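Local coordinates for protein cytochrome c2 (Rhodobacter sphaeroides, PDB 1CXA) that carries electrons on a covalently bound heme c, serving as donor to the photo-oxidised bacteriochlorophyll in bacterial photosynthesis, at residues Gly45-Thr50 with Gly68-Glu73. Numbering follows the deposited sequence.
Sequences GRTAGT and GLAWDE. With HEC (heme c), chain C.
Three backbone hydrogen bonds tie the two loops together around a single bridge between Thr-47 and Ala-70: Trp-71 N to Arg-46 O (2.7 Å), Ala-48 N to Leu-69 O (2.8 Å) and, at the end of the pairing, Gly-45 N to Trp-71 O. The two inner carbonyls each take a second, CH...O contact as well, Arg-46 O from Ala-70 CA and Leu-69 O from Thr-47 CA.

One oxygen of a heme propionate, O2A, is gripped from both loops. Trp-71 NE1 hydrogen-bonds to it at 2.9 Å, with O2A in the plane of the indole. Gly-49 N, within the type II turn Thr-47 to Thr-50, donates a second, almost straight hydrogen bond to O2A (169°). Arg-46 bends at chi2 and chi3 to bring NH1 3.0 Å from the other oxygen, O1A, while NH2 bonds to Asn-39 O. The nearby guanidinium charge probably favours the ionised form of this propionate.

Among apolar groups, Ala-48 CB lies against Leu-69 CD2 (3.6 Å), which also sits over one face of the Trp-71 ring, toward its rim; the heme methyl CMA covers the opposite face.

Within this cytochrome c fold, the pairing joins the loop before helix 59-66 to the link between that helix and helix 73-81. Met-61 packs on Ala-48 and Trp-71, while Leu-69 reaches Phe-86 and Tyr-90 of helix 83-91.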
loop_
_atom_site.group_PDB
_atom_site.type_symbol
_atom_site.label_atom_id
_atom_site.label_comp_id
_atom_site.label_asym_id
_atom_site.label_seq_id
_atom_site.Cartn_x
_atom_site.Cartn_y
_atom_site.Cartn_z
ATOM N N GLY A 45 -2.211 -7.356 5.463
ATOM C CA GLY A 45 -1.779 -7.929 6.701
ATOM C C GLY A 45 -0.266 -8.003 6.748
ATOM O O GLY A 45 0.313 -8.368 7.768
ATOM N N ARG A 46 0.422 -7.333 5.845
ATOM C CA ARG A 46 1.866 -7.422 5.876
ATOM C C ARG A 46 2.484 -6.332 6.734
ATOM O O ARG A 46 1.889 -5.274 6.978
ATOM C CB ARG A 46 2.353 -7.305 4.455
ATOM C CG ARG A 46 3.778 -7.767 4.247
ATOM C CD ARG A 46 4.434 -6.854 3.226
ATOM N NE ARG A 46 4.313 -7.369 1.890
ATOM C CZ ARG A 46 4.020 -6.532 0.920
ATOM N NH1 ARG A 46 3.938 -5.252 1.193
ATOM N NH2 ARG A 46 3.894 -6.970 -0.312
ATOM N N THR A 47 3.649 -6.594 7.322
ATOM C CA THR A 47 4.243 -5.583 8.162
ATOM C C THR A 47 4.840 -4.519 7.294
ATOM O O THR A 47 5.513 -4.776 6.290
ATOM C CB THR A 47 5.329 -6.191 9.071
ATOM O OG1 THR A 47 4.629 -6.932 10.048
ATOM C CG2 THR A 47 6.195 -5.156 9.776
ATOM N N ALA A 48 4.391 -3.312 7.556
ATOM C CA ALA A 48 4.835 -2.171 6.801
ATOM C C ALA A 48 6.332 -2.111 6.555
ATOM O O ALA A 48 7.119 -2.499 7.406
ATOM C CB ALA A 48 4.434 -0.959 7.607
ATOM N N GLY A 49 6.771 -1.844 5.332
ATOM C CA GLY A 49 8.199 -1.689 5.104
ATOM C C GLY A 49 8.992 -2.978 5.148
ATOM O O GLY A 49 10.220 -2.956 5.264
ATOM N N THR A 50 8.352 -4.114 4.849
ATOM C CA THR A 50 9.087 -5.341 4.852
ATOM C C THR A 50 9.000 -6.101 3.539
ATOM O O THR A 50 9.287 -7.282 3.518
ATOM C CB THR A 50 8.635 -6.231 6.013
ATOM O OG1 THR A 50 7.311 -6.617 5.718
ATOM C CG2 THR A 50 8.700 -5.514 7.334
ATOM N N GLY A 68 5.350 -1.923 14.775
ATOM C CA GLY A 68 4.199 -2.832 14.798
ATOM C C GLY A 68 3.094 -2.552 13.786
ATOM O O GLY A 68 2.052 -3.202 13.824
ATOM N N LEU A 69 3.399 -1.892 12.672
ATOM C CA LEU A 69 2.336 -1.634 11.730
ATOM C C LEU A 69 2.255 -2.700 10.653
ATOM O O LEU A 69 3.315 -3.100 10.155
ATOM C CB LEU A 69 2.546 -0.296 11.036
ATOM C CG LEU A 69 1.646 0.071 9.834
ATOM C CD1 LEU A 69 0.198 0.297 10.254
ATOM C CD2 LEU A 69 2.184 1.318 9.144
ATOM N N ALA A 70 1.124 -3.439 10.633
ATOM C CA ALA A 70 0.837 -4.417 9.584
ATOM C C ALA A 70 -0.403 -3.866 8.849
ATOM O O ALA A 70 -1.415 -3.450 9.446
ATOM C CB ALA A 70 0.468 -5.746 10.179
ATOM N N TRP A 71 -0.459 -3.971 7.540
ATOM C CA TRP A 71 -1.584 -3.331 6.857
ATOM C C TRP A 71 -2.977 -3.942 6.974
ATOM O O TRP A 71 -3.205 -5.124 6.698
ATOM C CB TRP A 71 -1.206 -3.210 5.374
ATOM C CG TRP A 71 -0.037 -2.264 5.166
ATOM C CD1 TRP A 71 1.177 -2.742 4.745
ATOM C CD2 TRP A 71 -0.061 -0.905 5.349
ATOM N NE1 TRP A 71 1.950 -1.673 4.654
ATOM C CE2 TRP A 71 1.242 -0.564 5.014
ATOM C CE3 TRP A 71 -0.929 0.065 5.783
ATOM C CZ2 TRP A 71 1.702 0.738 5.114
ATOM C CZ3 TRP A 71 -0.463 1.373 5.865
ATOM C CH2 TRP A 71 0.848 1.716 5.535
ATOM N N ASP A 72 -3.930 -3.163 7.442
ATOM C CA ASP A 72 -5.309 -3.615 7.479
ATOM C C ASP A 72 -6.085 -2.530 6.738
ATOM O O ASP A 72 -5.523 -1.476 6.441
ATOM C CB ASP A 72 -5.847 -3.793 8.899
ATOM C CG ASP A 72 -5.620 -2.609 9.840
ATOM O OD1 ASP A 72 -5.531 -1.496 9.357
ATOM O OD2 ASP A 72 -5.950 -2.724 11.014
ATOM N N GLU A 73 -7.401 -2.526 6.713
ATOM C CA GLU A 73 -8.027 -1.471 5.941
ATOM C C GLU A 73 -7.842 -0.106 6.537
ATOM O O GLU A 73 -7.865 0.884 5.822
ATOM C CB GLU A 73 -9.522 -1.707 5.805
ATOM C CG GLU A 73 -10.156 -0.775 4.783
ATOM C CD GLU A 73 -11.482 -1.320 4.307
ATOM O OE1 GLU A 73 -11.821 -2.401 4.772
ATOM O OE2 GLU A 73 -12.301 -0.547 3.824
HETATM FE FE HEC C . 2.263 3.475 -3.053
HETATM C CHA HEC C . 4.296 2.423 -0.502
HETATM C CHB HEC C . -0.300 1.794 -1.691
HETATM C CHC HEC C . 0.247 4.664 -5.511
HETATM C CHD HEC C . 4.922 5.053 -4.475
HETATM N NA HEC C . 2.066 2.309 -1.490
HETATM C C1A HEC C . 3.002 1.983 -0.512
HETATM C C2A HEC C . 2.432 1.125 0.504
HETATM C C3A HEC C . 1.119 0.974 0.190
HETATM C C4A HEC C . 0.917 1.689 -1.049
HETATM C CMA HEC C . 0.067 0.348 1.091
HETATM C CAA HEC C . 3.173 0.405 1.633
HETATM C CBA HEC C . 3.388 -1.030 1.242
HETATM C CGA HEC C . 4.492 -1.662 2.019
HETATM O O1A HEC C . 5.129 -2.536 1.470
HETATM O O2A HEC C . 4.449 -1.557 3.231
HETATM N NB HEC C . 0.400 3.225 -3.564
HETATM C C1B HEC C . -0.544 2.506 -2.862
HETATM C C2B HEC C . -1.848 2.582 -3.472
HETATM C C3B HEC C . -1.719 3.388 -4.586
HETATM C C4B HEC C . -0.316 3.781 -4.606
HETATM C CMB HEC C . -3.068 1.812 -2.953
HETATM C CAB HEC C . -2.755 3.780 -5.470
HETATM C CBB HEC C . -3.948 4.476 -4.994
HETATM N NC HEC C . 2.532 4.644 -4.608
HETATM C C1C HEC C . 1.569 5.078 -5.517
HETATM C C2C HEC C . 2.165 5.919 -6.539
HETATM C C3C HEC C . 3.489 5.978 -6.294
HETATM C C4C HEC C . 3.706 5.203 -5.089
HETATM C CMC HEC C . 1.461 6.559 -7.739
HETATM C CAC HEC C . 4.449 6.556 -7.136
HETATM C CBC HEC C . 4.420 7.969 -7.450
HETATM N ND HEC C . 4.156 3.683 -2.589
HETATM C C1D HEC C . 5.136 4.363 -3.308
HETATM C C2D HEC C . 6.410 4.313 -2.628
HETATM C C3D HEC C . 6.236 3.644 -1.489
HETATM C C4D HEC C . 4.851 3.219 -1.475
HETATM C CMD HEC C . 7.714 4.876 -3.133
HETATM C CAD HEC C . 7.219 3.610 -0.351
HETATM C CBD HEC C . 6.824 4.564 0.760
HETATM C CGD HEC C . 8.012 4.881 1.650
HETATM O O1D HEC C . 7.968 5.857 2.393
HETATM O O2D HEC C . 8.861 4.014 1.759
#